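Local coordinates for protein adenylation domain (Streptomyces sp., PDB 5N9X) that is an adenylation domain of the ANL family of AMP-binding proteins and holds adenosine-5'-triphosphate and threonine in adjoining pockets, at residues 311-316 with 400-405; 94-99 with 164-169; 111-116 with 375-380. One frame throughout, in Å; residues are numbered along the deposited sequence.

Contact 1: 311-316 with 400-405; sequences YGITET and RYYHSG. With ATP (adenosine-5'-triphosphate), chain D; THR (threonine), chain C.
Glu315 lies over one face of the Tyr402 ring. Its CB stands 3.6 Å from the ring centroid of Tyr402 and 13° off the normal, a CH-pi contact. The Glu315 chain then bends at chi2 (85°). This brings the carboxylate back beside the phenol oxygen, with Glu315 CD 3.2 Å from Tyr402 OH. The carboxylate and ring planes are only 20° apart. Both polar ends hydrogen-bond to Tyr375 OH, which ties them together from outside.

The apolar packing centres on Ile313. Its CD1 comes to the edge of the same ring, 3.4 Å from Tyr402 CE2, and also touches Ser404 CB at 3.9 Å. The CG2 branch of Ile313 turns instead to the ATP ribose, 3.4 Å from C3'.

Tyr311 reaches Ser404 with its tip: OH lies 3.1 Å from Ser404 CB, near the Tyr311 ring plane. That hydroxyl is hydrogen-bonded to Asp406 OD2. Ser404 OG has Asp406 N and Leu364 O as partners. Further back, Tyr311 CD1 is 3.7 Å from ATP C5, so one ring meets both the base and the strand.

Segment 311-316 holds most of core motif A5 of adenylation domains (YGITE), and segment 400-405 the start of A7 (YHSG), which runs on into Asp406. The 311-316 loop links strands 306-310 and 321-324. Strand 400-410 runs antiparallel to strands 362-367 and 386-388, and Phe386 of the latter meets the Tyr402 ring.

Contact 2: 94-99 with 164-169; sequences AYVPLD and IIYTSG. With ATP (adenosine-5'-triphosphate), chain D.
Val96 packs against Ile164 where strands 94-97 and 161-167 run side by side. From the Val96 backbone, CB sits 4.2 Å from Ile164 O. Beyond it the side chain forks. CG2 lies beside the backbone N and meets Ile164 CB at 4.0 Å. CG1 is anti to the backbone N (chi1 -179°) and is carried further along the neighbouring strand. It passes 3.8 Å from Ile164 O and then reaches the Tyr166 ring, 4.3 Å from CE1. That ring is approached obliquely. Its hydroxyl points on to Asp113, with which it is hydrogen-bonded.

The backbones are joined in parallel fashion. Ile164 N donates to Tyr95 O at 3.2 Å with an N-H...O angle of 158°. A second backbone bond links Tyr95 to Ala162. The short strand axes are 32° apart. Strand 94-97, part of core motif A2 of adenylation domains (AYVPLD), ends the parallel sheet built with strand 70-74, and strand 161-167 is laid along its other edge. Strand 161-167 carries the first part of the A3 motif, whose YTSG runs from Tyr166 into the glycine-rich phosphate loop. The next bond of the parallel ladder would need an N-H at residue 97, but Pro97 has none. Its CD takes that place instead, 3.3 Å from Ile164 O. Pro97 CG rests on Ile165 CG1, the two side chains crossing at about a right angle. At the other end, Ala94 CB faces the tip of Ile164, its CD1.

Past the paired region the second segment reaches the nucleotide. Thr167 OG1 donates a hydrogen bond to O2G of the ATP gamma-phosphate. The methyl side of Thr167 packs on Thr314. On the far side of strand 94-97, Ala94 and Val96 bond through their backbones to strand 70-74.

Contact 3: 111-116 with 375-380; sequences VTDSQV and YLNRPE
Asp113, on the last turn of helix 104-114, meets Arg378 tip to tip. Tyr375 and Leu376 close core motif A6 of adenylation domains, which ends in GYL; Asn377 and Arg378 follow it directly. Arg378 occupies the N-cap position of helix 379-385. Asp113 CG is anti to the backbone N (chi1 -169°), which sends the carboxylate out toward the loop.

Arg378 NH1 donates to Asp113 OD1 at 3.1 Å, with an N-H...O angle of 161°, as part of a salt bridge. OD1 is met on its syn side, with the donor tilted somewhat out of the carboxylate plane, and lies at the edge of the guanidinium, close to its plane. The same NH1 donates to Asn377 O at 2.9 Å, and NH2 bonds Pro174 O, so the guanidinium is held from several directions. The other carboxylate oxygen, Asp113 OD2, has Tyr166 OH as its hydrogen-bond partner.

Asp113 also meets the loop through its backbone. Its O is 3.6 Å from Leu376 CD2 and 3.1 Å from Asn377 ND2. Ser114 comes next. Its CA packs on the same Leu376 methyl, CD2, at 3.8 Å, while its OG bonds back to Ile110 O within the helix.

Gln115 leaves the helix with a positive phi of 53°. Its side chain extends over the exposed surface toward Asn377. There Gln115 OE1 approaches Asn377 ND2 to 3.8 Å, with the two amide planes well turned from each other.

In the fold
Contacts 1 and 2 are buried, lie closer to the centre of the chain than contact 3, and both touch ATP. Contact 3 is partly exposed. Contact 1 relies on an aromatic ring and aliphatic groups, contact 2 on strand pairing and apolar side chains, contact 3 on a salt bridge. Contacts 1 and 3 each set a loop, 311-316 or 375-378, against a regular element, while contact 2 pairs two strands. Contacts 1 and 2 meet where Thr314 packs on Thr167 and Ile165. Contacts 2 and 3 are about 10 Å apart between centres and use consecutive elements, strand 94-97 and then helix 104-114. Tyr166 belongs to both surroundings. Tyr375 of segment 375-380 reaches back to contact 1 through its hydroxyl.

Contact 1: 311-316 with 400-405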
loop_
_atom_site.group_PDB
_atom_site.type_symbol
_atom_site.label_atom_id
_atom_site.label_comp_id
_atom_site.label_asym_id
_atom_site.label_seq_id
_atom_site.Cartn_x
_atom_site.Cartn_y
_atom_site.Cartn_z
ATOM N N TYR A 311 -9.789 3.203 -1.832
ATOM C CA TYR A 311 -9.210 3.936 -0.709
ATOM C C TYR A 311 -8.877 2.903 0.335
ATOM O O TYR A 311 -9.661 1.957 0.551
ATOM C CB TYR A 311 -10.161 5.007 -0.141
ATOM C CG TYR A 311 -9.738 5.552 1.219
ATOM C CD1 TYR A 311 -8.865 6.624 1.311
ATOM C CD2 TYR A 311 -10.225 5.012 2.403
ATOM C CE1 TYR A 311 -8.477 7.125 2.532
ATOM C CE2 TYR A 311 -9.844 5.506 3.626
ATOM C CZ TYR A 311 -8.968 6.557 3.686
ATOM O OH TYR A 311 -8.584 7.044 4.899
ATOM N N GLY A 312 -7.727 3.073 0.981
ATOM C CA GLY A 312 -7.293 2.133 1.995
ATOM C C GLY A 312 -6.240 2.736 2.895
ATOM O O GLY A 312 -5.577 3.712 2.531
ATOM N N ILE A 313 -6.099 2.148 4.079
ATOM C CA ILE A 313 -5.071 2.483 5.052
ATOM C C ILE A 313 -4.610 1.210 5.703
ATOM O O ILE A 313 -5.396 0.254 5.798
ATOM C CB ILE A 313 -5.592 3.430 6.152
ATOM C CG1 ILE A 313 -7.088 3.219 6.328
ATOM C CG2 ILE A 313 -5.271 4.866 5.858
ATOM C CD1 ILE A 313 -7.724 4.169 7.256
ATOM N N THR A 314 -3.366 1.187 6.176
ATOM C CA THR A 314 -2.806 -0.029 6.747
ATOM C C THR A 314 -3.564 -0.426 8.023
ATOM O O THR A 314 -3.709 -1.622 8.337
ATOM C CB THR A 314 -1.287 0.128 7.042
ATOM O OG1 THR A 314 -0.569 0.342 5.815
ATOM C CG2 THR A 314 -0.739 -1.104 7.750
ATOM N N GLU A 315 -4.088 0.580 8.724
ATOM C CA GLU A 315 -4.803 0.355 9.970
ATOM C C GLU A 315 -6.143 -0.359 9.808
ATOM O O GLU A 315 -6.707 -0.844 10.777
ATOM C CB GLU A 315 -4.997 1.694 10.712
ATOM C CG GLU A 315 -3.699 2.310 11.290
ATOM C CD GLU A 315 -2.899 3.153 10.302
ATOM O OE1 GLU A 315 -3.144 3.115 9.072
ATOM O OE2 GLU A 315 -1.998 3.863 10.773
ATOM N N THR A 316 -6.655 -0.442 8.592
ATOM C CA THR A 316 -7.922 -1.140 8.378
ATOM C C THR A 316 -7.786 -2.215 7.298
ATOM O O THR A 316 -8.758 -2.563 6.609
ATOM C CB THR A 316 -9.074 -0.140 8.030
ATOM O OG1 THR A 316 -8.835 0.485 6.768
ATOM C CG2 THR A 316 -9.206 0.923 9.100
ATOM N N ARG A 400 -16.111 0.509 17.417
ATOM C CA ARG A 400 -14.743 0.963 17.615
ATOM C C ARG A 400 -14.285 1.621 16.304
ATOM O O ARG A 400 -14.194 0.944 15.274
ATOM C CB ARG A 400 -13.843 -0.216 18.002
ATOM C CG ARG A 400 -12.445 0.149 18.442
ATOM C CD ARG A 400 -11.726 -1.026 19.085
ATOM N NE ARG A 400 -10.279 -0.841 19.001
ATOM C CZ ARG A 400 -9.517 -1.288 18.007
ATOM N NH1 ARG A 400 -10.038 -1.976 17.004
ATOM N NH2 ARG A 400 -8.218 -1.053 18.028
ATOM N N TYR A 401 -14.033 2.927 16.325
ATOM C CA TYR A 401 -13.768 3.672 15.097
ATOM C C TYR A 401 -12.274 3.961 14.943
ATOM O O TYR A 401 -11.638 4.376 15.901
ATOM C CB TYR A 401 -14.545 5.003 15.092
ATOM C CG TYR A 401 -16.016 4.889 14.762
ATOM C CD1 TYR A 401 -16.449 4.670 13.447
ATOM C CD2 TYR A 401 -16.981 5.026 15.760
ATOM C CE1 TYR A 401 -17.811 4.557 13.146
ATOM C CE2 TYR A 401 -18.339 4.921 15.476
ATOM C CZ TYR A 401 -18.750 4.690 14.173
ATOM O OH TYR A 401 -20.097 4.591 13.903
ATOM N N TYR A 402 -11.718 3.761 13.749
ATOM C CA TYR A 402 -10.379 4.272 13.456
ATOM C C TYR A 402 -10.483 5.604 12.725
ATOM O O TYR A 402 -11.193 5.742 11.711
ATOM C CB TYR A 402 -9.532 3.296 12.616
ATOM C CG TYR A 402 -8.233 3.938 12.145
ATOM C CD1 TYR A 402 -7.189 4.147 13.034
ATOM C CD2 TYR A 402 -8.067 4.357 10.832
ATOM C CE1 TYR A 402 -6.011 4.742 12.638
ATOM C CE2 TYR A 402 -6.883 4.950 10.412
ATOM C CZ TYR A 402 -5.857 5.137 11.329
ATOM O OH TYR A 402 -4.667 5.708 10.955
ATOM N N HIS A 403 -9.760 6.582 13.237
ATOM C CA HIS A 403 -9.786 7.904 12.651
ATOM C C HIS A 403 -8.712 7.960 11.576
ATOM O O HIS A 403 -7.527 7.889 11.872
ATOM C CB HIS A 403 -9.580 8.979 13.726
ATOM C CG HIS A 403 -10.512 8.855 14.902
ATOM N ND1 HIS A 403 -10.436 9.686 15.999
ATOM C CD2 HIS A 403 -11.538 8.010 15.144
ATOM C CE1 HIS A 403 -11.375 9.353 16.870
ATOM N NE2 HIS A 403 -12.055 8.339 16.380
ATOM N N SER A 404 -9.134 8.071 10.323
ATOM C CA SER A 404 -8.218 7.958 9.199
ATOM C C SER A 404 -7.316 9.180 9.063
ATOM O O SER A 404 -6.215 9.102 8.507
ATOM C CB SER A 404 -9.006 7.747 7.898
ATOM O OG SER A 404 -9.570 8.961 7.437
ATOM N N GLY A 405 -7.803 10.318 9.544
ATOM C CA GLY A 405 -7.120 11.583 9.330
ATOM C C GLY A 405 -7.249 12.032 7.885
ATOM O O GLY A 405 -6.449 12.838 7.396
HETATM P PG ATP D . 0.447 6.320 8.061
HETATM O O1G ATP D . -0.655 7.347 8.295
HETATM O O2G ATP D . 1.674 6.534 8.894
HETATM O O3G ATP D . -0.000 4.872 8.166
HETATM P PB ATP D . 0.334 6.143 5.142
HETATM O O1B ATP D . -0.833 7.130 5.039
HETATM O O2B ATP D . 1.256 5.949 3.981
HETATM O O3B ATP D . 1.050 6.581 6.541
HETATM P PA ATP D . -0.799 3.665 4.628
HETATM O O1A ATP D . -1.835 2.905 5.421
HETATM O O2A ATP D . 0.219 2.868 3.819
HETATM O O3A ATP D . -0.077 4.674 5.630
HETATM O "O5'" ATP D . -1.449 4.808 3.656
HETATM C "C5'" ATP D . -2.835 5.149 3.602
HETATM C "C4'" ATP D . -3.002 6.616 3.199
HETATM O "O4'" ATP D . -2.947 6.774 1.789
HETATM C "C3'" ATP D . -4.287 7.267 3.680
HETATM O "O3'" ATP D . -3.936 8.116 4.767
HETATM C "C2'" ATP D . -4.792 8.090 2.523
HETATM O "O2'" ATP D . -4.480 9.457 2.778
HETATM C "C1'" ATP D . -3.988 7.642 1.321
HETATM N N9 ATP D . -4.830 6.890 0.340
HETATM C C8 ATP D . -4.898 5.544 0.236
HETATM N N7 ATP D . -5.736 5.141 -0.747
HETATM C C5 ATP D . -6.225 6.257 -1.315
HETATM C C6 ATP D . -7.165 6.537 -2.423
HETATM N N6 ATP D . -7.737 5.524 -3.101
HETATM N N1 ATP D . -7.431 7.826 -2.715
HETATM C C2 ATP D . -6.868 8.821 -2.000
HETATM N N3 ATP D . -5.990 8.658 -0.985
HETATM C C4 ATP D . -5.633 7.409 -0.594
HETATM N N THR C . -2.967 0.123 2.137
HETATM C CA THR C . -2.201 0.810 1.087
HETATM C C THR C . -1.769 2.128 1.663
HETATM O O THR C . -0.963 2.932 1.153
HETATM C CB THR C . -3.023 1.069 -0.197
HETATM O OG1 THR C . -4.295 1.659 0.144
HETATM C CG2 THR C . -3.232 -0.230 -0.965
HETATM O OXT THR C . -2.333 2.364 2.722
#

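Contact 2: 94-99 with 164-169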
loop_
_atom_site.group_PDB
_atom_site.type_symbol
_atom_site.label_atom_id
_atom_site.label_comp_id
_atom_site.label_asym_id
_atom_site.label_seq_id
_atom_site.Cartn_x
_atom_site.Cartn_y
_atom_site.Cartn_z
ATOM N N ALA A 94 3.713 -14.252 13.597
ATOM C CA ALA A 94 3.526 -13.144 12.672
ATOM C C ALA A 94 4.839 -12.866 11.973
ATOM O O ALA A 94 5.910 -12.987 12.589
ATOM C CB ALA A 94 3.033 -11.903 13.394
ATOM N N TYR A 95 4.781 -12.508 10.692
ATOM C CA TYR A 95 6.001 -12.049 10.027
ATOM C C TYR A 95 6.086 -10.524 10.003
ATOM O O TYR A 95 5.085 -9.825 9.888
ATOM C CB TYR A 95 6.125 -12.639 8.616
ATOM C CG TYR A 95 5.203 -12.060 7.557
ATOM C CD1 TYR A 95 3.906 -12.524 7.416
ATOM C CD2 TYR A 95 5.650 -11.095 6.680
ATOM C CE1 TYR A 95 3.082 -12.021 6.461
ATOM C CE2 TYR A 95 4.849 -10.585 5.735
ATOM C CZ TYR A 95 3.557 -11.047 5.616
ATOM O OH TYR A 95 2.735 -10.540 4.640
ATOM N N VAL A 96 7.307 -10.040 10.182
ATOM C CA VAL A 96 7.620 -8.631 10.245
ATOM C C VAL A 96 8.580 -8.324 9.113
ATOM O O VAL A 96 9.794 -8.470 9.259
ATOM C CB VAL A 96 8.241 -8.258 11.602
ATOM C CG1 VAL A 96 8.541 -6.751 11.672
ATOM C CG2 VAL A 96 7.300 -8.667 12.725
ATOM N N PRO A 97 8.034 -7.909 7.962
ATOM C CA PRO A 97 8.871 -7.808 6.764
ATOM C C PRO A 97 9.816 -6.625 6.811
ATOM O O PRO A 97 9.449 -5.568 7.290
ATOM C CB PRO A 97 7.853 -7.627 5.628
ATOM C CG PRO A 97 6.662 -7.023 6.273
ATOM C CD PRO A 97 6.635 -7.513 7.715
ATOM N N LEU A 98 11.029 -6.821 6.322
ATOM C CA LEU A 98 12.024 -5.772 6.254
ATOM C C LEU A 98 12.400 -5.668 4.798
ATOM O O LEU A 98 12.916 -6.629 4.218
ATOM C CB LEU A 98 13.246 -6.109 7.113
ATOM C CG LEU A 98 13.003 -6.441 8.582
ATOM C CD1 LEU A 98 14.289 -6.792 9.314
ATOM C CD2 LEU A 98 12.334 -5.263 9.232
ATOM N N ASP A 99 12.125 -4.532 4.179
ATOM C CA ASP A 99 12.496 -4.409 2.792
ATOM C C ASP A 99 13.998 -4.161 2.721
ATOM O O ASP A 99 14.515 -3.341 3.462
ATOM C CB ASP A 99 11.739 -3.283 2.101
ATOM C CG ASP A 99 11.976 -3.285 0.613
ATOM O OD1 ASP A 99 13.077 -2.899 0.216
ATOM O OD2 ASP A 99 11.072 -3.670 -0.159
ATOM N N ILE A 164 2.997 -7.619 10.772
ATOM C CA ILE A 164 3.246 -6.335 11.343
ATOM C C ILE A 164 4.049 -5.529 10.356
ATOM O O ILE A 164 5.230 -5.783 10.088
ATOM C CB ILE A 164 3.954 -6.450 12.684
ATOM C CG1 ILE A 164 2.964 -7.002 13.685
ATOM C CG2 ILE A 164 4.466 -5.090 13.137
ATOM C CD1 ILE A 164 3.572 -7.784 14.732
ATOM N N ILE A 165 3.341 -4.578 9.775
ATOM C CA ILE A 165 3.874 -3.726 8.747
ATOM C C ILE A 165 4.049 -2.337 9.340
ATOM O O ILE A 165 3.216 -1.872 10.120
ATOM C CB ILE A 165 2.953 -3.741 7.523
ATOM C CG1 ILE A 165 3.426 -4.861 6.587
ATOM C CG2 ILE A 165 2.936 -2.394 6.833
ATOM C CD1 ILE A 165 2.681 -4.961 5.271
ATOM N N TYR A 166 5.172 -1.714 9.025
ATOM C CA TYR A 166 5.500 -0.411 9.585
ATOM C C TYR A 166 5.130 0.708 8.639
ATOM O O TYR A 166 5.483 0.689 7.464
ATOM C CB TYR A 166 6.984 -0.353 9.956
ATOM C CG TYR A 166 7.242 -0.900 11.335
ATOM C CD1 TYR A 166 7.142 -2.258 11.600
ATOM C CD2 TYR A 166 7.551 -0.047 12.384
ATOM C CE1 TYR A 166 7.369 -2.746 12.867
ATOM C CE2 TYR A 166 7.775 -0.520 13.639
ATOM C CZ TYR A 166 7.680 -1.869 13.877
ATOM O OH TYR A 166 7.897 -2.352 15.135
ATOM N N THR A 167 4.370 1.660 9.165
ATOM C CA THR A 167 3.991 2.833 8.406
ATOM C C THR A 167 4.896 4.009 8.773
ATOM O O THR A 167 5.639 3.963 9.765
ATOM C CB THR A 167 2.517 3.189 8.637
ATOM O OG1 THR A 167 2.322 3.690 9.971
ATOM C CG2 THR A 167 1.635 1.968 8.403
ATOM N N SER A 168 4.850 5.048 7.950
ATOM C CA SER A 168 5.665 6.228 8.165
ATOM C C SER A 168 5.130 7.081 9.316
ATOM O O SER A 168 3.961 7.460 9.323
ATOM C CB SER A 168 5.725 7.072 6.899
ATOM O OG SER A 168 4.417 7.329 6.431
ATOM N N GLY A 169 5.996 7.269 10.304
ATOM C CA GLY A 169 5.750 8.240 11.341
ATOM C C GLY A 169 6.385 9.554 10.963
ATOM O O GLY A 169 7.589 9.667 10.859
HETATM P PG ATP D . 0.447 6.320 8.061
HETATM O O1G ATP D . -0.655 7.347 8.295
HETATM O O2G ATP D . 1.674 6.534 8.894
HETATM O O3G ATP D . -0.000 4.872 8.166
HETATM P PB ATP D . 0.334 6.143 5.142
HETATM O O1B ATP D . -0.833 7.130 5.039
HETATM O O2B ATP D . 1.256 5.949 3.981
HETATM O O3B ATP D . 1.050 6.581 6.541
HETATM P PA ATP D . -0.799 3.665 4.628
HETATM O O1A ATP D . -1.835 2.905 5.421
HETATM O O2A ATP D . 0.219 2.868 3.819
HETATM O O3A ATP D . -0.077 4.674 5.630
HETATM O "O5'" ATP D . -1.449 4.808 3.656
HETATM C "C5'" ATP D . -2.835 5.149 3.602
HETATM C "C4'" ATP D . -3.002 6.616 3.199
HETATM O "O4'" ATP D . -2.947 6.774 1.789
HETATM C "C3'" ATP D . -4.287 7.267 3.680
HETATM O "O3'" ATP D . -3.936 8.116 4.767
HETATM C "C2'" ATP D . -4.792 8.090 2.523
HETATM O "O2'" ATP D . -4.480 9.457 2.778
HETATM C "C1'" ATP D . -3.988 7.642 1.321
HETATM N N9 ATP D . -4.830 6.890 0.340
HETATM C C8 ATP D . -4.898 5.544 0.236
HETATM N N7 ATP D . -5.736 5.141 -0.747
HETATM C C5 ATP D . -6.225 6.257 -1.315
HETATM C C6 ATP D . -7.165 6.537 -2.423
HETATM N N6 ATP D . -7.737 5.524 -3.101
HETATM N N1 ATP D . -7.431 7.826 -2.715
HETATM C C2 ATP D . -6.868 8.821 -2.000
HETATM N N3 ATP D . -5.990 8.658 -0.985
HETATM C C4 ATP D . -5.633 7.409 -0.594
#

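Contact 3: 111-116 with 375-380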
loop_
_atom_site.group_PDB
_atom_site.type_symbol
_atom_site.label_atom_id
_atom_site.label_comp_id
_atom_site.label_asym_id
_atom_site.label_seq_id
_atom_site.Cartn_x
_atom_site.Cartn_y
_atom_site.Cartn_z
ATOM N N VAL A 111 13.538 -4.199 14.130
ATOM C CA VAL A 111 13.935 -5.444 14.786
ATOM C C VAL A 111 13.741 -5.330 16.302
ATOM O O VAL A 111 13.139 -6.214 16.930
ATOM C CB VAL A 111 15.403 -5.832 14.490
ATOM C CG1 VAL A 111 15.859 -6.940 15.454
ATOM C CG2 VAL A 111 15.574 -6.259 13.038
ATOM N N THR A 112 14.224 -4.230 16.876
ATOM C CA THR A 112 14.084 -3.985 18.319
ATOM C C THR A 112 12.656 -3.591 18.736
ATOM O O THR A 112 12.152 -4.086 19.748
ATOM C CB THR A 112 15.054 -2.887 18.798
ATOM O OG1 THR A 112 16.368 -3.136 18.276
ATOM C CG2 THR A 112 15.100 -2.833 20.302
ATOM N N ASP A 113 12.003 -2.712 17.970
ATOM C CA ASP A 113 10.636 -2.296 18.312
ATOM C C ASP A 113 9.661 -3.470 18.282
ATOM O O ASP A 113 8.788 -3.591 19.136
ATOM C CB ASP A 113 10.136 -1.185 17.370
ATOM C CG ASP A 113 8.832 -0.539 17.854
ATOM O OD1 ASP A 113 8.832 0.066 18.946
ATOM O OD2 ASP A 113 7.812 -0.624 17.137
ATOM N N SER A 114 9.801 -4.341 17.298
ATOM C CA SER A 114 8.856 -5.430 17.174
ATOM C C SER A 114 9.240 -6.627 18.043
ATOM O O SER A 114 8.428 -7.535 18.256
ATOM C CB SER A 114 8.724 -5.847 15.713
ATOM O OG SER A 114 9.973 -6.248 15.203
ATOM N N GLN A 115 10.464 -6.614 18.555
ATOM C CA GLN A 115 10.941 -7.692 19.424
ATOM C C GLN A 115 10.750 -9.048 18.762
ATOM O O GLN A 115 10.000 -9.893 19.261
ATOM C CB GLN A 115 10.217 -7.683 20.787
ATOM C CG GLN A 115 10.032 -6.312 21.467
ATOM C CD GLN A 115 8.864 -6.312 22.458
ATOM O OE1 GLN A 115 7.715 -6.063 22.083
ATOM N NE2 GLN A 115 9.155 -6.598 23.725
ATOM N N VAL A 116 11.395 -9.263 17.626
ATOM C CA VAL A 116 11.246 -10.560 16.981
ATOM C C VAL A 116 12.118 -11.622 17.663
ATOM O O VAL A 116 13.233 -11.342 18.071
ATOM C CB VAL A 116 11.564 -10.488 15.464
ATOM C CG1 VAL A 116 10.636 -9.503 14.782
ATOM C CG2 VAL A 116 13.003 -10.091 15.239
ATOM N N TYR A 375 -1.902 0.414 17.282
ATOM C CA TYR A 375 -0.477 0.367 17.006
ATOM C C TYR A 375 0.253 -0.514 17.996
ATOM O O TYR A 375 -0.238 -0.771 19.102
ATOM C CB TYR A 375 0.126 1.778 17.011
ATOM C CG TYR A 375 -0.514 2.655 15.969
ATOM C CD1 TYR A 375 -0.275 2.441 14.626
ATOM C CD2 TYR A 375 -1.384 3.674 16.329
ATOM C CE1 TYR A 375 -0.870 3.220 13.672
ATOM C CE2 TYR A 375 -1.982 4.461 15.381
ATOM C CZ TYR A 375 -1.718 4.229 14.055
ATOM O OH TYR A 375 -2.299 5.013 13.117
ATOM N N LEU A 376 1.422 -0.985 17.565
ATOM C CA LEU A 376 2.342 -1.696 18.437
ATOM C C LEU A 376 3.191 -0.699 19.241
ATOM O O LEU A 376 3.856 0.173 18.662
ATOM C CB LEU A 376 3.238 -2.624 17.610
ATOM C CG LEU A 376 4.296 -3.415 18.371
ATOM C CD1 LEU A 376 3.713 -4.763 18.782
ATOM C CD2 LEU A 376 5.547 -3.593 17.510
ATOM N N ASN A 377 3.154 -0.826 20.567
ATOM C CA ASN A 377 3.994 -0.011 21.445
ATOM C C ASN A 377 3.877 1.507 21.195
ATOM O O ASN A 377 4.867 2.224 21.269
ATOM C CB ASN A 377 5.450 -0.444 21.288
ATOM C CG ASN A 377 5.671 -1.892 21.679
ATOM O OD1 ASN A 377 4.896 -2.468 22.447
ATOM N ND2 ASN A 377 6.729 -2.494 21.142
ATOM N N ARG A 378 2.676 1.970 20.842
ATOM C CA ARG A 378 2.378 3.400 20.719
ATOM C C ARG A 378 1.053 3.618 21.424
ATOM O O ARG A 378 0.034 3.881 20.792
ATOM C CB ARG A 378 2.284 3.857 19.263
ATOM C CG ARG A 378 3.502 3.551 18.402
ATOM C CD ARG A 378 4.755 4.363 18.715
ATOM N NE ARG A 378 5.827 4.011 17.776
ATOM C CZ ARG A 378 6.778 3.097 17.982
ATOM N NH1 ARG A 378 6.853 2.429 19.126
ATOM N NH2 ARG A 378 7.683 2.869 17.036
ATOM N N PRO A 379 1.060 3.486 22.753
ATOM C CA PRO A 379 -0.216 3.365 23.466
ATOM C C PRO A 379 -1.057 4.640 23.431
ATOM O O PRO A 379 -2.285 4.542 23.439
ATOM C CB PRO A 379 0.225 3.015 24.891
ATOM C CG PRO A 379 1.577 3.674 25.027
ATOM C CD PRO A 379 2.216 3.587 23.665
ATOM N N GLU A 380 -0.412 5.803 23.388
ATOM C CA GLU A 380 -1.133 7.074 23.382
ATOM C C GLU A 380 -1.698 7.408 22.013
ATOM O O GLU A 380 -2.806 7.927 21.910
ATOM C CB GLU A 380 -0.233 8.224 23.888
ATOM C CG GLU A 380 -0.095 8.290 25.417
ATOM C CD GLU A 380 0.659 9.530 25.908
ATOM O OE1 GLU A 380 1.021 10.394 25.075
ATOM O OE2 GLU A 380 0.889 9.649 27.135
#